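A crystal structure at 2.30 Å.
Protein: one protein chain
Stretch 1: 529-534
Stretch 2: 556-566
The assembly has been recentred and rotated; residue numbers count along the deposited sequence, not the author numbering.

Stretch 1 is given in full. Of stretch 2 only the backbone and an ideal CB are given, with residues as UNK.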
ATOM      1  N   VAL A 529     -18.777  30.768  12.486  1.00 38.71           N
ATOM      2  CA  VAL A 529     -17.510  30.058  12.666  1.00 29.93           C
ATOM      3  C   VAL A 529     -17.839  28.590  12.866  1.00 34.59           C
ATOM      4  O   VAL A 529     -18.392  28.211  13.908  1.00 28.30           O
ATOM      5  CB  VAL A 529     -16.692  30.595  13.845  1.00 26.62           C
ATOM      6  CG1 VAL A 529     -15.514  29.685  14.095  1.00 34.26           C
ATOM      7  CG2 VAL A 529     -16.216  32.010  13.580  1.00 28.68           C
ATOM      8  N   MET A 530     -17.503  27.761  11.872  1.00 26.37           N
ATOM      9  CA  MET A 530     -17.828  26.339  11.897  1.00 23.73           C
ATOM     10  C   MET A 530     -16.650  25.544  12.456  1.00 28.95           C
ATOM     11  O   MET A 530     -15.520  25.658  11.959  1.00 26.32           O
ATOM     12  CB  MET A 530     -18.191  25.854  10.498  1.00 23.77           C
ATOM     13  CG  MET A 530     -19.071  26.844   9.744  1.00 26.84           C
ATOM     14  SD  MET A 530     -19.747  26.174   8.223  1.00 32.46           S
ATOM     15  CE  MET A 530     -18.299  26.198   7.153  1.00 26.98           C
ATOM     16  N   CYS A 531     -16.920  24.746  13.492  1.00 26.33           N
ATOM     17  CA  CYS A 531     -15.928  23.910  14.173  1.00 29.26           C
ATOM     18  C   CYS A 531     -16.223  22.455  13.819  1.00 30.81           C
ATOM     19  O   CYS A 531     -17.157  21.851  14.357  1.00 27.42           O
ATOM     20  CB  CYS A 531     -15.969  24.144  15.676  1.00 30.81           C
ATOM     21  SG  CYS A 531     -15.631  25.865  16.107  1.00 31.75           S
ATOM     22  N   LEU A 532     -15.425  21.903  12.904  1.00 24.50           N
ATOM     23  CA  LEU A 532     -15.685  20.602  12.301  1.00 25.01           C
ATOM     24  C   LEU A 532     -14.419  19.743  12.354  1.00 27.97           C
ATOM     25  O   LEU A 532     -13.345  20.189  12.775  1.00 21.60           O
ATOM     26  CB  LEU A 532     -16.170  20.767  10.853  1.00 33.44           C
ATOM     27  CG  LEU A 532     -17.150  21.905  10.537  1.00 24.72           C
ATOM     28  CD1 LEU A 532     -17.167  22.192   9.056  1.00 23.50           C
ATOM     29  CD2 LEU A 532     -18.531  21.531  11.004  1.00 22.71           C
ATOM     30  N   GLY A 533     -14.555  18.492  11.920  1.00 24.32           N
ATOM     31  CA  GLY A 533     -13.403  17.624  11.754  1.00 20.84           C
ATOM     32  C   GLY A 533     -13.701  16.190  12.123  1.00 23.81           C
ATOM     33  O   GLY A 533     -14.502  15.511  11.463  1.00 21.73           O
ATOM     34  N   GLY A 534     -13.052  15.715  13.184  1.00 23.51           N
ATOM     35  CA  GLY A 534     -13.286  14.387  13.713  1.00 19.57           C
ATOM     36  C   GLY A 534     -13.059  14.451  15.205  1.00 21.33           C
ATOM     37  O   GLY A 534     -12.754  15.512  15.745  1.00 21.67           O
ATOM     38  N   UNK A 556     -12.701  12.033   4.019  1.00 23.29           N
ATOM     39  CA  UNK A 556     -13.597  13.172   4.126  1.00 19.65           C
ATOM     40  C   UNK A 556     -14.072  13.351   5.563  1.00 18.79           C
ATOM     41  O   UNK A 556     -13.995  12.438   6.393  1.00 21.01           O
ATOM     42  CB  UNK A 556     -14.793  13.001   3.187  1.00 19.65           C
ATOM     43  N   UNK A 557     -14.579  14.552   5.847  1.00 21.76           N
ATOM     44  CA  UNK A 557     -15.343  14.779   7.069  1.00 22.78           C
ATOM     45  C   UNK A 557     -16.450  13.751   7.197  1.00 18.19           C
ATOM     46  O   UNK A 557     -17.235  13.540   6.264  1.00 27.27           O
ATOM     47  CB  UNK A 557     -15.927  16.193   7.090  1.00 22.78           C
ATOM     48  N   UNK A 558     -16.507  13.110   8.336  1.00 17.48           N
ATOM     49  CA  UNK A 558     -17.442  12.007   8.513  1.00 22.74           C
ATOM     50  C   UNK A 558     -18.849  12.555   8.721  1.00 29.41           C
ATOM     51  O   UNK A 558     -19.044  13.648   9.272  1.00 23.62           O
ATOM     52  CB  UNK A 558     -17.026  11.125   9.692  1.00 22.74           C
ATOM     53  N   UNK A 559     -19.832  11.803   8.227  1.00 27.59           N
ATOM     54  CA  UNK A 559     -21.221  12.042   8.593  1.00 30.58           C
ATOM     55  C   UNK A 559     -21.836  13.229   7.869  1.00 42.81           C
ATOM     56  O   UNK A 559     -21.707  13.382   6.647  1.00 30.10           O
ATOM     57  CB  UNK A 559     -21.326  12.258  10.104  1.00 30.58           C
ATOM     58  N   UNK A 560     -22.520  14.085   8.638  1.00 32.04           N
ATOM     59  CA  UNK A 560     -23.341  15.155   8.091  1.00 30.35           C
ATOM     60  C   UNK A 560     -22.668  16.505   8.168  1.00 27.27           C
ATOM     61  O   UNK A 560     -23.333  17.524   7.961  1.00 36.38           O
ATOM     62  CB  UNK A 560     -24.684  15.212   8.823  1.00 30.35           C
ATOM     63  N   UNK A 561     -21.371  16.542   8.464  1.00 25.90           N
ATOM     64  CA  UNK A 561     -20.704  17.824   8.659  1.00 25.93           C
ATOM     65  C   UNK A 561     -20.642  18.631   7.366  1.00 30.36           C
ATOM     66  O   UNK A 561     -20.722  19.863   7.400  1.00 26.45           O
ATOM     67  CB  UNK A 561     -19.292  17.605   9.205  1.00 25.93           C
ATOM     68  N   UNK A 562     -20.462  17.967   6.219  1.00 20.35           N
ATOM     69  CA  UNK A 562     -20.460  18.705   4.960  1.00 27.94           C
ATOM     70  C   UNK A 562     -21.842  19.267   4.670  1.00 26.70           C
ATOM     71  O   UNK A 562     -21.968  20.414   4.231  1.00 22.22           O
ATOM     72  CB  UNK A 562     -20.000  17.808   3.809  1.00 27.94           C
ATOM     73  N   UNK A 563     -22.885  18.469   4.916  1.00 27.09           N
ATOM     74  CA  UNK A 563     -24.253  18.968   4.837  1.00 27.35           C
ATOM     75  C   UNK A 563     -24.419  20.230   5.673  1.00 30.49           C
ATOM     76  O   UNK A 563     -24.899  21.257   5.180  1.00 32.41           O
ATOM     77  CB  UNK A 563     -25.242  17.895   5.298  1.00 27.35           C
ATOM     78  N   UNK A 564     -23.989  20.180   6.938  1.00 27.78           N
ATOM     79  CA  UNK A 564     -24.101  21.353   7.800  1.00 23.20           C
ATOM     80  C   UNK A 564     -23.339  22.536   7.221  1.00 35.38           C
ATOM     81  O   UNK A 564     -23.836  23.670   7.227  1.00 34.12           O
ATOM     82  CB  UNK A 564     -23.585  21.034   9.205  1.00 23.20           C
ATOM     83  N   UNK A 565     -22.130  22.288   6.708  1.00 32.66           N
ATOM     84  CA  UNK A 565     -21.299  23.380   6.220  1.00 28.36           C
ATOM     85  C   UNK A 565     -21.927  24.053   5.011  1.00 27.47           C
ATOM     86  O   UNK A 565     -21.967  25.287   4.929  1.00 29.86           O
ATOM     87  CB  UNK A 565     -19.900  22.869   5.869  1.00 28.36           C
ATOM     88  N   UNK A 566     -22.419  23.260   4.059  1.00 25.01           N
ATOM     89  CA  UNK A 566     -23.045  23.852   2.884  1.00 36.05           C
ATOM     90  C   UNK A 566     -24.338  24.585   3.240  1.00 35.63           C
ATOM     91  O   UNK A 566     -24.656  25.610   2.621  1.00 33.32           O
ATOM     92  CB  UNK A 566     -23.328  22.770   1.839  1.00 36.05           C
TER

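Stretch 1 runs as a strand from V529 to G533, and the helix that begins at position 561 runs alongside it, nearly antiparallel (159° between their directions). M530 and L532 turn their side chains toward stretch 2, while G533 offers a backbone N and O.

Position 556 has nothing of stretch 1 within reach of its CB, so many side chains would do. It is E556, whose OE1 accepts hydrogen bonds from the N of position 557 (E556 OE1 to 557 N, 2.9 Å) and from the side chain of position 562, fastening the loop to the first turn of the helix.

At position 557 the CB points toward stretch 1 and lies 4.6 Å from G533 O, with the bare CA of G533 and the end of L532 nearby. A medium-sized apolar side chain suits this place. L557 sets CD2 3.8 Å from G533 CA and CD1 4.4 Å from L532 CD1.

The CB of position 558 points sideways, leaving the choice broad; it is I558. Its backbone N is 4.4 Å from G533 O, too far for a direct bond, and a water bridges the gap, donating to G533 O (2.8 Å) and accepting from I558 N (2.9 Å).

Position 559 has a phi of 78°, which favours glycine, and G559 occupies it within a type II' turn from 558 to 561. Position 560 is the N-cap position, its CB out of reach of stretch 1; a polar residue, often S, T, D or N, would suit, and E560 is found there.

Position 561 points toward the strand, its CB 4.4 Å from L532 CD2. An apolar residue could pack here, but the N and O of G533 also invite a side chain carrying both acceptor and donor, as an amide does. Q561 meets both: G533 N donates to Q561 OE1 (2.7 Å), and Q561 NE2 donates to G533 O (2.8 Å). The same NE2 also reaches I558 O (3.1 Å), so one amide links the turn's carbonyl to the strand backbone.

Positions 562 and 563 lack strand atoms near their CB and tolerate polar groups; they are N562, its ND2 3.1 Å from E556 OE1, and E563.

The CB of position 564 points toward stretch 1 and lies 5.4 Å from L532 CD2, a gap that a branched apolar side chain could close. L564 does so, CD2 to L532 CD2 at 3.9 Å.

At position 565 the CB points sideways but already lies 3.9 Å from M530 CE and 4.3 Å from L532 CD1, so a small apolar residue fits well. A565 packs its CB against both.

Position 566 points away, and a polar residue is suitable: E566.

Stretch 2 (556-566) ELIGEQNELAE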
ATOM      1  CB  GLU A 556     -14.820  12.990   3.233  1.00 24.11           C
ATOM      2  CG  GLU A 556     -14.779  13.761   1.946  1.00 22.94           C
ATOM      3  CD  GLU A 556     -15.005  15.240   2.126  1.00 22.78           C
ATOM      4  OE1 GLU A 556     -15.104  15.725   3.284  1.00 21.58           O
ATOM      5  OE2 GLU A 556     -15.097  15.920   1.087  1.00 24.65           O
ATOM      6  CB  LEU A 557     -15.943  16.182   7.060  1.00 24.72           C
ATOM      7  CG  LEU A 557     -14.913  17.279   6.904  1.00 24.84           C
ATOM      8  CD1 LEU A 557     -15.617  18.621   6.995  1.00 23.46           C
ATOM      9  CD2 LEU A 557     -13.864  17.117   8.005  1.00 22.16           C
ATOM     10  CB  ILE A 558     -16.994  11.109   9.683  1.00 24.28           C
ATOM     11  CG1 ILE A 558     -17.790   9.814   9.689  1.00 26.17           C
ATOM     12  CG2 ILE A 558     -17.147  11.822  11.027  1.00 20.61           C
ATOM     13  CD1 ILE A 558     -17.131   8.745  10.529  1.00 31.49           C
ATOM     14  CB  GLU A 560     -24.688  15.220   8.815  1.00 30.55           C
ATOM     15  CG  GLU A 560     -25.663  14.147   8.375  1.00 30.84           C
ATOM     16  CD  GLU A 560     -25.215  12.775   8.809  1.00 36.12           C
ATOM     17  OE1 GLU A 560     -24.997  12.578  10.022  1.00 36.23           O
ATOM     18  OE2 GLU A 560     -25.061  11.899   7.935  1.00 38.99           O
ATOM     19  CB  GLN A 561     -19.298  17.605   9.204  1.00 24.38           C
ATOM     20  CG  GLN A 561     -19.214  17.032  10.619  1.00 26.36           C
ATOM     21  CD  GLN A 561     -17.764  16.820  11.011  1.00 22.95           C
ATOM     22  OE1 GLN A 561     -17.085  17.753  11.442  1.00 22.96           O
ATOM     23  NE2 GLN A 561     -17.267  15.606  10.799  1.00 19.00           N
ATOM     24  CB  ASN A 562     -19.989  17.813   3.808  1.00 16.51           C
ATOM     25  CG  ASN A 562     -18.503  17.521   3.873  1.00 27.25           C
ATOM     26  OD1 ASN A 562     -17.709  18.364   4.293  1.00 23.99           O
ATOM     27  ND2 ASN A 562     -18.122  16.319   3.470  1.00 27.35           N
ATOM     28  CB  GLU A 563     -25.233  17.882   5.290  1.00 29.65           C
ATOM     29  CG  GLU A 563     -26.672  18.160   4.900  1.00 32.37           C
ATOM     30  CD  GLU A 563     -27.582  16.973   5.118  1.00 37.30           C
ATOM     31  OE1 GLU A 563     -27.070  15.829   5.172  1.00 46.91           O
ATOM     32  OE2 GLU A 563     -28.814  17.188   5.226  1.00 48.92           O
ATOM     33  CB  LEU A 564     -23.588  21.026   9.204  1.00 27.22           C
ATOM     34  CG  LEU A 564     -23.292  22.215  10.125  1.00 28.77           C
ATOM     35  CD1 LEU A 564     -24.593  22.924  10.569  1.00 18.88           C
ATOM     36  CD2 LEU A 564     -22.459  21.777  11.331  1.00 24.00           C
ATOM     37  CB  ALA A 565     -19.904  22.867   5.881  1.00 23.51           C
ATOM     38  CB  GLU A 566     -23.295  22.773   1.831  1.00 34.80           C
ATOM     39  CG  GLU A 566     -22.034  22.015   1.450  1.00 32.75           C
ATOM     40  CD  GLU A 566     -22.247  21.098   0.267  1.00 42.32           C
ATOM     41  OE1 GLU A 566     -22.530  19.890   0.476  1.00 44.18           O
ATOM     42  OE2 GLU A 566     -22.138  21.597  -0.874  1.00 39.73           O
TER
HETATM   43  O   HOH W   1     -14.171  13.154  10.041  1.00 18.42           O
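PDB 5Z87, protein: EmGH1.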